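Local atomic coordinates of uncharacterized protein (Bacillus subtilis, PDB entry 5DQV), a protein that hydrolyses nucleotides as a metal-dependent pyrophosphohydrolase built on an all-helical HD domain. Residues 80-85 against 98-103; 141-146 against 163-168; 174-179 against 183-188. All blocks are in the same frame, centred on the assembly; numbering follows the deposited sequence. Where two conformers were deposited one is given.

Contact 1 (80-85 against 98-103)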
ATOM      1  N   SER A  80      30.444   0.711 -15.203  1.00 26.19           N
ATOM      2  CA  SER A  80      31.632  -0.153 -15.417  1.00 26.64           C
ATOM      3  C   SER A  80      31.596  -1.403 -14.546  1.00 25.30           C
ATOM      4  O   SER A  80      32.023  -2.473 -14.982  1.00 24.24           O
ATOM      5  CB  SER A  80      32.966   0.611 -15.316  1.00 29.38           C
ATOM      6  OG  SER A  80      33.357   0.832 -13.989  1.00 31.64           O
ATOM      7  N   GLU A  81      31.055  -1.313 -13.340  1.00 24.30           N
ATOM      8  CA  GLU A  81      30.989  -2.487 -12.473  1.00 23.36           C
ATOM      9  C   GLU A  81      30.049  -3.519 -13.050  1.00 22.49           C
ATOM     10  O   GLU A  81      30.348  -4.705 -13.007  1.00 22.12           O
ATOM     11  CB  GLU A  81      30.551  -2.091 -11.033  1.00 23.79           C
ATOM     12  CG  GLU A  81      31.731  -1.534 -10.208  1.00 26.97           C
ATOM     13  CD  GLU A  81      31.327  -0.681  -8.997  1.00 30.37           C
ATOM     14  OE1 GLU A  81      30.161  -0.296  -8.839  1.00 30.02           O
ATOM     15  OE2 GLU A  81      32.220  -0.322  -8.251  1.00 35.58           O
ATOM     16  N   VAL A  82      28.900  -3.067 -13.573  1.00 22.17           N
ATOM     17  CA  VAL A  82      27.954  -3.965 -14.210  1.00 20.63           C
ATOM     18  C   VAL A  82      28.569  -4.615 -15.452  1.00 20.92           C
ATOM     19  O   VAL A  82      28.513  -5.808 -15.604  1.00 20.18           O
ATOM     20  CB  VAL A  82      26.653  -3.228 -14.576  1.00 20.89           C
ATOM     21  CG1 VAL A  82      25.745  -4.128 -15.341  1.00 19.77           C
ATOM     22  CG2 VAL A  82      25.943  -2.711 -13.280  1.00 19.45           C
ATOM     23  N   TYR A  83      29.136  -3.799 -16.327  1.00 20.69           N
ATOM     24  CA  TYR A  83      29.807  -4.261 -17.528  1.00 21.79           C
ATOM     25  C   TYR A  83      30.877  -5.353 -17.219  1.00 22.60           C
ATOM     26  O   TYR A  83      30.859  -6.427 -17.806  1.00 21.32           O
ATOM     27  CB  TYR A  83      30.448  -3.076 -18.285  1.00 22.99           C
ATOM     28  CG  TYR A  83      31.212  -3.528 -19.514  1.00 24.62           C
ATOM     29  CD1 TYR A  83      30.565  -3.709 -20.735  1.00 27.14           C
ATOM     30  CD2 TYR A  83      32.579  -3.822 -19.446  1.00 28.03           C
ATOM     31  CE1 TYR A  83      31.261  -4.112 -21.861  1.00 26.98           C
ATOM     32  CE2 TYR A  83      33.280  -4.261 -20.573  1.00 30.34           C
ATOM     33  CZ  TYR A  83      32.595  -4.401 -21.765  1.00 29.94           C
ATOM     34  OH  TYR A  83      33.253  -4.826 -22.859  1.00 33.67           O
ATOM     35  N   ASN A  84      31.754  -5.064 -16.257  1.00 23.79           N
ATOM     36  CA  ASN A  84      32.881  -5.955 -15.920  1.00 24.45           C
ATOM     37  C   ASN A  84      32.425  -7.306 -15.403  1.00 23.59           C
ATOM     38  O   ASN A  84      33.027  -8.348 -15.737  1.00 24.37           O
ATOM     39  CB  ASN A  84      33.819  -5.267 -14.933  1.00 26.26           C
ATOM     40  CG  ASN A  84      34.626  -4.116 -15.564  1.00 29.76           C
ATOM     41  OD1 ASN A  84      34.691  -3.998 -16.771  1.00 34.19           O
ATOM     42  ND2 ASN A  84      35.310  -3.314 -14.719  1.00 30.76           N
ATOM     43  N   GLN A  85      31.342  -7.314 -14.625  1.00 22.46           N
ATOM     44  CA  GLN A  85      30.850  -8.551 -14.046  1.00 21.15           C
ATOM     45  C   GLN A  85      30.223  -9.384 -15.117  1.00 20.60           C
ATOM     46  O   GLN A  85      30.406 -10.618 -15.170  1.00 20.15           O
ATOM     47  CB  GLN A  85      29.849  -8.249 -12.925  1.00 20.94           C
ATOM     48  CG  GLN A  85      29.515  -9.400 -11.998  1.00 22.31           C
ATOM     49  CD  GLN A  85      30.468  -9.530 -10.805  1.00 27.32           C
ATOM     50  OE1 GLN A  85      31.589  -9.015 -10.845  1.00 27.41           O
ATOM     51  NE2 GLN A  85      30.052 -10.260  -9.767  1.00 25.97           N
ATOM     52  N   ARG A  98      25.201  -4.209 -25.604  1.00 26.22           N
ATOM     53  CA  ARG A  98      23.765  -4.059 -25.860  0.50 27.01           C
ATOM     54  C   ARG A  98      23.032  -3.866 -24.536  1.00 25.12           C
ATOM     55  O   ARG A  98      22.135  -3.041 -24.432  1.00 25.75           O
ATOM     56  CB  ARG A  98      23.175  -5.294 -26.585  0.50 28.09           C
ATOM     57  CG  ARG A  98      23.473  -5.417 -28.069  0.50 30.47           C
ATOM     58  CD  ARG A  98      22.982  -6.759 -28.673  0.50 30.55           C
ATOM     59  NE  ARG A  98      21.525  -6.825 -28.860  0.50 30.40           N
ATOM     60  CZ  ARG A  98      20.859  -7.901 -29.295  0.50 32.29           C
ATOM     61  NH1 ARG A  98      21.503  -9.021 -29.632  0.50 32.91           N
ATOM     62  NH2 ARG A  98      19.532  -7.850 -29.428  0.50 32.27           N
ATOM     63  N   VAL A  99      23.402  -4.676 -23.539  1.00 22.14           N
ATOM     64  CA  VAL A  99      22.774  -4.622 -22.242  1.00 20.70           C
ATOM     65  C   VAL A  99      23.052  -3.252 -21.599  1.00 21.68           C
ATOM     66  O   VAL A  99      22.116  -2.578 -21.150  1.00 21.50           O
ATOM     67  CB  VAL A  99      23.234  -5.754 -21.341  1.00 19.56           C
ATOM     68  CG1 VAL A  99      22.843  -5.453 -19.877  1.00 18.84           C
ATOM     69  CG2 VAL A  99      22.582  -7.068 -21.851  1.00 19.86           C
ATOM     70  N   ILE A 100      24.291  -2.769 -21.702  1.00 21.21           N
ATOM     71  CA  ILE A 100      24.651  -1.471 -21.136  1.00 22.28           C
ATOM     72  C   ILE A 100      23.866  -0.342 -21.821  1.00 24.03           C
ATOM     73  O   ILE A 100      23.331   0.558 -21.134  1.00 25.13           O
ATOM     74  CB  ILE A 100      26.205  -1.293 -21.143  1.00 23.30           C
ATOM     75  CG1 ILE A 100      26.873  -2.265 -20.168  1.00 22.18           C
ATOM     76  CG2 ILE A 100      26.680   0.206 -20.912  1.00 23.70           C
ATOM     77  CD1 ILE A 100      26.322  -2.260 -18.705  1.00 20.65           C
ATOM     78  N   HIS A 101      23.747  -0.397 -23.145  1.00 26.00           N
ATOM     79  CA  HIS A 101      23.030   0.622 -23.887  0.50 29.69           C
ATOM     80  C   HIS A 101      21.562   0.691 -23.441  1.00 29.16           C
ATOM     81  O   HIS A 101      20.989   1.766 -23.372  1.00 30.77           O
ATOM     82  CB  HIS A 101      23.135   0.403 -25.403  0.50 32.36           C
ATOM     83  CG  HIS A 101      24.459   0.798 -26.000  0.50 36.60           C
ATOM     84  ND1 HIS A 101      24.987   2.071 -25.890  0.50 42.78           N
ATOM     85  CD2 HIS A 101      25.323   0.106 -26.785  0.50 38.99           C
ATOM     86  CE1 HIS A 101      26.138   2.129 -26.540  0.50 42.35           C
ATOM     87  NE2 HIS A 101      26.367   0.947 -27.087  0.50 41.28           N
ATOM     88  N   ILE A 102      20.962  -0.458 -23.113  1.00 26.52           N
ATOM     89  CA  ILE A 102      19.585  -0.473 -22.618  1.00 27.00           C
ATOM     90  C   ILE A 102      19.515   0.231 -21.269  1.00 27.35           C
ATOM     91  O   ILE A 102      18.742   1.186 -21.101  1.00 29.34           O
ATOM     92  CB  ILE A 102      19.022  -1.923 -22.465  1.00 25.48           C
ATOM     93  CG1 ILE A 102      18.843  -2.571 -23.841  1.00 26.27           C
ATOM     94  CG2 ILE A 102      17.642  -1.893 -21.718  1.00 26.08           C
ATOM     95  CD1 ILE A 102      18.537  -4.116 -23.791  1.00 25.58           C
ATOM     96  N   ILE A 103      20.315  -0.220 -20.307  1.00 24.93           N
ATOM     97  CA  ILE A 103      20.087   0.247 -18.925  1.00 25.81           C
ATOM     98  C   ILE A 103      20.482   1.694 -18.683  1.00 27.65           C
ATOM     99  O   ILE A 103      19.932   2.326 -17.793  1.00 29.67           O
ATOM    100  CB  ILE A 103      20.702  -0.716 -17.887  1.00 24.27           C
ATOM    101  CG1 ILE A 103      22.226  -0.704 -17.955  1.00 23.27           C
ATOM    102  CG2 ILE A 103      20.164  -2.117 -18.178  1.00 23.35           C
ATOM    103  CD1 ILE A 103      22.922  -1.670 -16.979  1.00 22.61           C
TER
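Ile100, on helix 93-106, reaches helix 79-88 between Val82 and Tyr83, and its own bends decide what it meets. CG1 lies anti to the carbonyl carbon (chi1 -68°) and the chain turns again at chi2 (-52°), which folds CD1 back from full extension. That methyl rests 3.9 Å from Val82 CG1 and 4.0 Å from the backbone N of Tyr83. The isoleucine and the valine lie alongside one another, pointing opposite ways. Tyr83 is different: its ring edge, not its face, faces the isoleucine, with CD1 4.0 Å from Ile100 CG1 near the ring plane. Further along, Ile103 extends CD1 to within 4.1 Å of Val82 CG1, so one valine methyl receives two isoleucine ends. The beta-branched residues suit the place, since they offer short, stiff methyl surfaces between helices that run nearly antiparallel, at 153°, with axes 10.4 Å apart. Tyrosine suits a partly exposed place: its ring also packs on Lys93, Ala96 and Asp97. Ile67 touches both Val82 and Ile103 on the buried side. With apolar carbons doing the touching between side chains, the pairing of these two helices of the HD domain rests on dispersion and the exclusion of water, and depends on shape more than on directed bonds.

Contact 2 (141-146 against 163-168)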
ATOM      1  N   ALA A 141      -0.096  -2.039  -4.728  1.00 22.55           N
ATOM      2  CA  ALA A 141       0.660  -2.422  -3.516  1.00 23.88           C
ATOM      3  C   ALA A 141       1.939  -1.633  -3.431  1.00 24.31           C
ATOM      4  O   ALA A 141       2.313  -1.101  -2.362  1.00 22.70           O
ATOM      5  CB  ALA A 141       0.957  -3.900  -3.523  1.00 25.41           C
ATOM      6  N   ARG A 142       2.589  -1.495  -4.574  1.00 24.31           N
ATOM      7  CA  ARG A 142       3.874  -0.812  -4.577  1.00 26.17           C
ATOM      8  C   ARG A 142       3.718   0.671  -4.252  1.00 25.61           C
ATOM      9  O   ARG A 142       4.539   1.233  -3.530  1.00 27.75           O
ATOM     10  CB  ARG A 142       4.591  -1.037  -5.899  1.00 25.16           C
ATOM     11  CG  ARG A 142       5.111  -2.430  -6.074  1.00 27.13           C
ATOM     12  CD  ARG A 142       5.779  -2.574  -7.431  1.00 26.95           C
ATOM     13  NE  ARG A 142       7.053  -1.862  -7.405  1.00 28.91           N
ATOM     14  CZ  ARG A 142       7.665  -1.301  -8.446  1.00 31.24           C
ATOM     15  NH1 ARG A 142       7.160  -1.342  -9.682  1.00 28.30           N
ATOM     16  NH2 ARG A 142       8.812  -0.692  -8.239  1.00 34.27           N
ATOM     17  N   ALA A 143       2.653   1.280  -4.751  1.00 23.66           N
ATOM     18  CA  ALA A 143       2.412   2.722  -4.519  1.00 24.38           C
ATOM     19  C   ALA A 143       2.226   2.992  -3.035  1.00 25.04           C
ATOM     20  O   ALA A 143       2.787   3.944  -2.479  1.00 25.64           O
ATOM     21  CB  ALA A 143       1.194   3.191  -5.279  1.00 22.61           C
ATOM     22  N   PHE A 144       1.419   2.150  -2.393  1.00 23.71           N
ATOM     23  CA  PHE A 144       1.149   2.332  -0.982  1.00 24.59           C
ATOM     24  C   PHE A 144       2.361   1.983  -0.120  1.00 27.46           C
ATOM     25  O   PHE A 144       2.632   2.661   0.881  1.00 28.36           O
ATOM     26  CB  PHE A 144      -0.111   1.585  -0.579  1.00 24.32           C
ATOM     27  CG  PHE A 144      -1.378   2.211  -1.130  1.00 23.63           C
ATOM     28  CD1 PHE A 144      -1.725   3.522  -0.793  1.00 26.21           C
ATOM     29  CD2 PHE A 144      -2.182   1.526  -1.981  1.00 22.93           C
ATOM     30  CE1 PHE A 144      -2.861   4.132  -1.348  1.00 23.05           C
ATOM     31  CE2 PHE A 144      -3.363   2.136  -2.521  1.00 25.21           C
ATOM     32  CZ  PHE A 144      -3.690   3.404  -2.185  1.00 24.55           C
ATOM     33  N   MET A 145       3.113   0.948  -0.499  1.00 28.82           N
ATOM     34  CA  MET A 145       4.391   0.646   0.201  1.00 32.55           C
ATOM     35  C   MET A 145       5.376   1.843   0.161  1.00 33.30           C
ATOM     36  O   MET A 145       5.927   2.247   1.178  1.00 34.78           O
ATOM     37  CB  MET A 145       5.039  -0.582  -0.434  1.00 33.65           C
ATOM     38  CG  MET A 145       6.489  -0.972   0.063  1.00 39.68           C
ATOM     39  SD  MET A 145       7.182  -2.295  -1.023  1.00 47.11           S
ATOM     40  CE  MET A 145       5.623  -3.196  -1.393  1.00 46.84           C
ATOM     41  N   PHE A 146       5.556   2.407  -1.026  1.00 32.91           N
ATOM     42  CA  PHE A 146       6.407   3.581  -1.215  1.00 34.68           C
ATOM     43  C   PHE A 146       5.968   4.744  -0.337  1.00 35.32           C
ATOM     44  O   PHE A 146       6.799   5.381   0.358  1.00 37.66           O
ATOM     45  CB  PHE A 146       6.403   3.983  -2.697  1.00 34.10           C
ATOM     46  CG  PHE A 146       7.369   5.093  -3.023  1.00 40.07           C
ATOM     47  CD1 PHE A 146       8.697   4.806  -3.353  1.00 42.64           C
ATOM     48  CD2 PHE A 146       6.957   6.424  -2.998  1.00 42.18           C
ATOM     49  CE1 PHE A 146       9.601   5.836  -3.655  1.00 46.82           C
ATOM     50  CE2 PHE A 146       7.861   7.456  -3.301  1.00 46.53           C
ATOM     51  CZ  PHE A 146       9.175   7.159  -3.626  1.00 48.18           C
ATOM     52  N   ALA A 163      -2.630  10.768  -5.122  1.00 27.39           N
ATOM     53  CA  ALA A 163      -2.193  11.747  -6.111  1.00 28.86           C
ATOM     54  C   ALA A 163      -1.291  11.107  -7.164  1.00 29.52           C
ATOM     55  O   ALA A 163      -1.360  11.453  -8.370  1.00 28.68           O
ATOM     56  CB  ALA A 163      -1.483  12.959  -5.419  1.00 31.09           C
ATOM     57  N   HIS A 164      -0.447  10.172  -6.717  1.00 29.24           N
ATOM     58  CA  HIS A 164       0.500   9.523  -7.602  1.00 29.25           C
ATOM     59  C   HIS A 164      -0.199   8.658  -8.674  1.00 26.72           C
ATOM     60  O   HIS A 164       0.307   8.551  -9.773  1.00 25.96           O
ATOM     61  CB  HIS A 164       1.482   8.701  -6.778  1.00 30.56           C
ATOM     62  CG  HIS A 164       2.566   8.046  -7.568  1.00 32.68           C
ATOM     63  ND1 HIS A 164       3.552   8.760  -8.219  1.00 37.98           N
ATOM     64  CD2 HIS A 164       2.891   6.739  -7.712  1.00 34.83           C
ATOM     65  CE1 HIS A 164       4.400   7.915  -8.788  1.00 37.73           C
ATOM     66  NE2 HIS A 164       4.021   6.685  -8.496  1.00 34.77           N
ATOM     67  N   PHE A 165      -1.330   8.033  -8.349  1.00 25.44           N
ATOM     68  CA  PHE A 165      -2.154   7.353  -9.329  1.00 24.89           C
ATOM     69  C   PHE A 165      -2.540   8.285 -10.477  1.00 26.28           C
ATOM     70  O   PHE A 165      -2.366   7.918 -11.641  1.00 24.52           O
ATOM     71  CB  PHE A 165      -3.442   6.781  -8.725  1.00 25.38           C
ATOM     72  CG  PHE A 165      -3.215   5.600  -7.780  1.00 28.02           C
ATOM     73  CD1 PHE A 165      -2.623   4.462  -8.217  1.00 33.18           C
ATOM     74  CD2 PHE A 165      -3.561   5.668  -6.449  1.00 33.85           C
ATOM     75  CE1 PHE A 165      -2.369   3.379  -7.304  1.00 34.65           C
ATOM     76  CE2 PHE A 165      -3.306   4.603  -5.557  1.00 35.19           C
ATOM     77  CZ  PHE A 165      -2.726   3.483  -5.985  1.00 31.23           C
ATOM     78  N   PHE A 166      -3.080   9.455 -10.145  1.00 26.75           N
ATOM     79  CA  PHE A 166      -3.551  10.410 -11.171  1.00 30.32           C
ATOM     80  C   PHE A 166      -2.442  11.039 -11.968  1.00 31.51           C
ATOM     81  O   PHE A 166      -2.537  11.214 -13.184  1.00 34.74           O
ATOM     82  CB  PHE A 166      -4.473  11.479 -10.548  1.00 30.93           C
ATOM     83  CG  PHE A 166      -5.806  10.912 -10.178  1.00 30.28           C
ATOM     84  CD1 PHE A 166      -5.959  10.204  -9.009  1.00 27.97           C
ATOM     85  CD2 PHE A 166      -6.892  10.989 -11.065  1.00 29.33           C
ATOM     86  CE1 PHE A 166      -7.192   9.595  -8.694  1.00 27.51           C
ATOM     87  CE2 PHE A 166      -8.121  10.432 -10.731  1.00 30.15           C
ATOM     88  CZ  PHE A 166      -8.266   9.721  -9.554  1.00 28.75           C
ATOM     89  N   HIS A 167      -1.368  11.372 -11.285  1.00 32.90           N
ATOM     90  CA  HIS A 167      -0.285  12.099 -11.909  1.00 34.53           C
ATOM     91  C   HIS A 167       0.617  11.195 -12.735  1.00 33.51           C
ATOM     92  O   HIS A 167       1.157  11.648 -13.727  1.00 33.18           O
ATOM     93  CB  HIS A 167       0.510  12.847 -10.856  1.00 36.77           C
ATOM     94  CG  HIS A 167      -0.245  13.983 -10.241  1.00 41.22           C
ATOM     95  ND1 HIS A 167      -0.826  14.984 -10.998  1.00 47.85           N
ATOM     96  CD2 HIS A 167      -0.482  14.302  -8.948  1.00 44.37           C
ATOM     97  CE1 HIS A 167      -1.409  15.854 -10.194  1.00 50.18           C
ATOM     98  NE2 HIS A 167      -1.210  15.467  -8.945  1.00 48.45           N
ATOM     99  N   LYS A 168       0.795   9.937 -12.332  1.00 31.19           N
ATOM    100  CA  LYS A 168       1.765   9.061 -13.020  1.00 31.34           C
ATOM    101  C   LYS A 168       1.235   7.669 -13.401  1.00 28.88           C
ATOM    102  O   LYS A 168       1.316   7.269 -14.564  1.00 27.49           O
ATOM    103  CB  LYS A 168       3.023   8.912 -12.169  1.00 33.01           C
ATOM    104  CG  LYS A 168       4.199   8.293 -12.929  1.00 39.04           C
ATOM    105  CD  LYS A 168       5.162   7.463 -12.052  1.00 44.35           C
ATOM    106  CE  LYS A 168       6.306   6.825 -12.893  1.00 46.72           C
ATOM    107  NZ  LYS A 168       6.523   5.345 -12.634  1.00 47.94           N
TER
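Phe144 and Phe165 adopt nearly the same conformation, each with CG anti to the carbonyl carbon (chi1 near -70° in both) and the ring turned to a chi2 close to -60°. Their CB atoms leave the helices at a slant to the contact, and these torsions carry both rings into the gap between helix 136-150 and helix 161-169. There the two side chains meet roughly perpendicular to each other. Phe165 presents its edge to the face of Phe144 in an offset edge-to-face pair, with ring centroids 5.5 Å apart and planes inclined at 64°. The closest carbons are Phe144 CZ and Phe165 CE2, 3.6 Å apart, while Phe165 CZ lies 3.8 Å from Phe144 CE2. In such a pair the weakly positive hydrogens of one edge meet the electron-rich face of the other ring, so the attraction has an electrostatic share besides dispersion.

Ala143 completes the contact. Its CB points at the second helix and meets the outer end of the Phe165 ring, 4.0 Å from CZ and 4.1 Å from CE1. A methyl group is suited to this position because it fills the room beside the ring without pushing it off Phe144. Replacing Phe165 with an alanine is likely to leave the face of Phe144 without its edge partner and the Ala143 methyl without its ring neighbour, opening a gap between the helices.

Phe144 also packs on Ala161 and Leu154, and on Ala141 of the second subunit, which places the aromatic pair close to the dimer interface. The arrangement is that of two helices joined through a buried aromatic pair beside a small residue, in the all-helical body of an HD-type protein.

Contact 3 (174-179 against 183-188)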
ATOM      1  N   ASP A 174      -0.561   4.557 -21.619  1.00 33.19           N
ATOM      2  CA  ASP A 174      -0.364   5.291 -22.845  1.00 36.38           C
ATOM      3  C   ASP A 174       1.067   5.214 -23.372  1.00 36.41           C
ATOM      4  O   ASP A 174       1.293   5.597 -24.499  1.00 36.86           O
ATOM      5  CB  ASP A 174      -0.696   6.775 -22.668  1.00 38.92           C
ATOM      6  CG  ASP A 174      -2.138   7.009 -22.243  1.00 41.61           C
ATOM      7  OD1 ASP A 174      -3.027   6.346 -22.813  1.00 45.30           O
ATOM      8  OD2 ASP A 174      -2.351   7.824 -21.331  1.00 44.40           O
ATOM      9  N   MET A 175       2.022   4.791 -22.551  1.00 34.73           N
ATOM     10  CA  MET A 175       3.454   4.838 -22.966  1.00 35.85           C
ATOM     11  C   MET A 175       4.068   3.457 -23.181  1.00 32.39           C
ATOM     12  O   MET A 175       5.278   3.321 -23.314  1.00 31.86           O
ATOM     13  CB  MET A 175       4.282   5.641 -21.937  1.00 38.01           C
ATOM     14  CG  MET A 175       3.880   7.174 -21.845  1.00 44.22           C
ATOM     15  SD  MET A 175       4.478   7.827 -20.233  1.00 56.69           S
ATOM     16  CE  MET A 175       5.998   8.475 -20.903  1.00 51.42           C
ATOM     17  N   MET A 176       3.226   2.442 -23.263  1.00 29.46           N
ATOM     18  CA  MET A 176       3.681   1.081 -23.541  1.00 27.41           C
ATOM     19  C   MET A 176       4.171   1.047 -24.982  1.00 28.16           C
ATOM     20  O   MET A 176       3.525   1.616 -25.909  1.00 27.06           O
ATOM     21  CB  MET A 176       2.537   0.092 -23.296  1.00 26.54           C
ATOM     22  CG  MET A 176       2.136  -0.023 -21.821  1.00 24.81           C
ATOM     23  SD  MET A 176       3.398  -0.847 -20.779  1.00 20.04           S
ATOM     24  CE  MET A 176       2.675  -0.277 -19.253  1.00 28.39           C
ATOM     25  N   ASN A 177       5.334   0.392 -25.159  1.00 25.44           N
ATOM     26  CA  ASN A 177       5.964   0.230 -26.426  1.00 26.90           C
ATOM     27  C   ASN A 177       5.370  -0.909 -27.310  1.00 26.87           C
ATOM     28  O   ASN A 177       5.150  -0.721 -28.499  1.00 26.81           O
ATOM     29  CB  ASN A 177       7.459  -0.007 -26.225  1.00 26.45           C
ATOM     30  CG  ASN A 177       8.150   1.172 -25.550  1.00 28.91           C
ATOM     31  OD1 ASN A 177       8.267   2.275 -26.142  1.00 28.67           O
ATOM     32  ND2 ASN A 177       8.695   0.921 -24.337  1.00 25.83           N
ATOM     33  N   THR A 178       5.162  -2.090 -26.739  1.00 24.64           N
ATOM     34  CA  THR A 178       4.853  -3.277 -27.553  1.00 24.46           C
ATOM     35  C   THR A 178       3.363  -3.563 -27.526  1.00 25.32           C
ATOM     36  O   THR A 178       2.671  -3.204 -26.560  1.00 23.24           O
ATOM     37  CB  THR A 178       5.647  -4.521 -27.066  1.00 23.28           C
ATOM     38  OG1 THR A 178       5.275  -4.849 -25.717  1.00 19.92           O
ATOM     39  CG2 THR A 178       7.163  -4.256 -27.093  1.00 24.31           C
ATOM     40  N   ASP A 179       2.891  -4.209 -28.595  1.00 25.26           N
ATOM     41  CA  ASP A 179       1.535  -4.711 -28.669  1.00 26.56           C
ATOM     42  C   ASP A 179       1.237  -5.665 -27.505  1.00 25.76           C
ATOM     43  O   ASP A 179       0.174  -5.546 -26.886  1.00 24.71           O
ATOM     44  CB  ASP A 179       1.299  -5.414 -30.016  1.00 29.34           C
ATOM     45  CG  ASP A 179       1.255  -4.426 -31.198  1.00 31.39           C
ATOM     46  OD1 ASP A 179       1.112  -3.204 -30.943  1.00 33.09           O
ATOM     47  OD2 ASP A 179       1.365  -4.882 -32.362  1.00 36.90           O
ATOM     48  N   GLU A 183      -1.536  -4.923 -24.457  1.00 28.92           N
ATOM     49  CA  GLU A 183      -2.625  -5.823 -24.141  1.00 30.74           C
ATOM     50  C   GLU A 183      -2.640  -6.142 -22.646  1.00 29.66           C
ATOM     51  O   GLU A 183      -3.688  -6.040 -22.011  1.00 29.63           O
ATOM     52  CB  GLU A 183      -2.487  -7.091 -24.964  1.00 33.05           C
ATOM     53  CG  GLU A 183      -3.714  -7.902 -24.993  1.00 39.96           C
ATOM     54  CD  GLU A 183      -3.625  -9.010 -26.023  1.00 48.43           C
ATOM     55  OE1 GLU A 183      -2.900  -8.857 -27.031  1.00 52.66           O
ATOM     56  OE2 GLU A 183      -4.309 -10.036 -25.814  1.00 56.51           O
ATOM     57  N   LEU A 184      -1.481  -6.484 -22.079  1.00 27.85           N
ATOM     58  CA  LEU A 184      -1.400  -6.825 -20.649  1.00 28.40           C
ATOM     59  C   LEU A 184      -1.722  -5.619 -19.776  1.00 27.26           C
ATOM     60  O   LEU A 184      -2.344  -5.746 -18.728  1.00 28.38           O
ATOM     61  CB  LEU A 184       0.008  -7.317 -20.276  1.00 27.50           C
ATOM     62  CG  LEU A 184       0.470  -8.667 -20.810  1.00 31.21           C
ATOM     63  CD1 LEU A 184       1.963  -8.895 -20.445  1.00 28.42           C
ATOM     64  CD2 LEU A 184      -0.375  -9.838 -20.243  1.00 35.62           C
ATOM     65  N   ALA A 185      -1.333  -4.444 -20.246  1.00 26.76           N
ATOM     66  CA  ALA A 185      -1.563  -3.204 -19.517  1.00 26.70           C
ATOM     67  C   ALA A 185      -3.032  -2.860 -19.412  1.00 27.75           C
ATOM     68  O   ALA A 185      -3.468  -2.310 -18.384  1.00 27.19           O
ATOM     69  CB  ALA A 185      -0.830  -2.069 -20.141  1.00 24.76           C
ATOM     70  N   GLU A 186      -3.820  -3.217 -20.417  1.00 30.43           N
ATOM     71  CA  GLU A 186      -5.256  -2.885 -20.371  1.00 32.11           C
ATOM     72  C   GLU A 186      -5.933  -3.505 -19.162  1.00 30.97           C
ATOM     73  O   GLU A 186      -6.685  -2.813 -18.498  1.00 28.78           O
ATOM     74  CB  GLU A 186      -6.006  -3.318 -21.641  1.00 35.66           C
ATOM     75  CG  GLU A 186      -5.708  -2.459 -22.845  1.00 40.76           C
ATOM     76  CD  GLU A 186      -6.472  -1.144 -22.866  1.00 49.49           C
ATOM     77  OE1 GLU A 186      -7.597  -1.070 -22.313  1.00 54.30           O
ATOM     78  OE2 GLU A 186      -5.946  -0.172 -23.479  1.00 56.37           O
ATOM     79  N   GLU A 187      -5.693  -4.795 -18.883  1.00 30.31           N
ATOM     80  CA  GLU A 187      -6.281  -5.485 -17.727  0.50 30.79           C
ATOM     81  C   GLU A 187      -5.856  -4.787 -16.413  1.00 28.72           C
ATOM     82  O   GLU A 187      -6.645  -4.522 -15.524  1.00 27.26           O
ATOM     83  CB  GLU A 187      -5.771  -6.938 -17.623  0.50 32.02           C
ATOM     84  CG  GLU A 187      -5.638  -7.765 -18.906  0.50 36.40           C
ATOM     85  CD  GLU A 187      -4.996  -9.129 -18.615  0.50 39.28           C
ATOM     86  OE1 GLU A 187      -5.194  -9.626 -17.490  0.50 42.69           O
ATOM     87  OE2 GLU A 187      -4.301  -9.698 -19.485  0.50 40.86           O
ATOM     88  N   ARG A 188      -4.557  -4.546 -16.303  1.00 25.73           N
ATOM     89  CA  ARG A 188      -3.977  -3.980 -15.082  1.00 24.05           C
ATOM     90  C   ARG A 188      -4.464  -2.554 -14.812  1.00 22.22           C
ATOM     91  O   ARG A 188      -4.790  -2.206 -13.695  1.00 22.66           O
ATOM     92  CB  ARG A 188      -2.433  -4.031 -15.138  1.00 22.42           C
ATOM     93  CG  ARG A 188      -1.879  -5.449 -15.044  1.00 24.90           C
ATOM     94  CD  ARG A 188      -0.351  -5.368 -14.842  1.00 24.77           C
ATOM     95  NE  ARG A 188       0.184  -6.687 -14.841  1.00 27.18           N
ATOM     96  CZ  ARG A 188       1.229  -7.091 -14.116  1.00 24.71           C
ATOM     97  NH1 ARG A 188       1.887  -6.259 -13.291  1.00 24.98           N
ATOM     98  NH2 ARG A 188       1.549  -8.343 -14.181  1.00 24.80           N
TER
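Met176 packs on Ala185 where the loop before helix 179-202 folds back along the first turns of the helix it starts. Thr178 is the N-cap of that helix, its OG1 bonded to Ala181 N. The tight part is apolar and buried. Met176 runs toward the helix and bends at chi2 (-70°), so that both CG and CE come to 4.0 Å from Ala185 CB and the thioether chain curls round one methyl. Flexible methionine suits this curl, and alanine is small enough to let the loop come close. Leu132 touches both residues, adding helix 121-132 to the cluster; the nearby backbone of Asn177 and Thr178 is tied to it as well, through the carboxylate of Asp128.

The other side is exposed and polar. Asp179, in the first turn, directs its carboxylate to a salt bridge with Arg182, whose guanidinium also bonds to the carbonyl of Met176. Glu183 stretches its chain outward, CG anti to the backbone N (chi1 -164°), a charged residue at home on the solvent side. What crosses here is main chain: Glu183 N donates to Asp179 O at 3.0 Å, the first-turn helical bond, with an N-H...O angle of 156°.

Overall arrangement
From the N terminus, contact 1 comes first, closing the short loop between helices 79-88 and 93-106 within the HD domain; the side chain of Ile103, at one end, lies about 10 Å from the nickel ion. Contact 2 follows, closing the connection from helix 136-150 to helix 161-169 on the opposite side of the chain's centre, about 30 Å from contact 1 between centres. Contact 3 closes no separate loop: the segment ahead of helix 179-202 folds back on the helix it leads into. The three stand in series, without nesting or crossing. Helix 121-132, which carries the metal ligand Asp130, lies between contacts 1 and 2 in sequence and packs against contact 3. Contacts 2 and 3 both reach the second subunit.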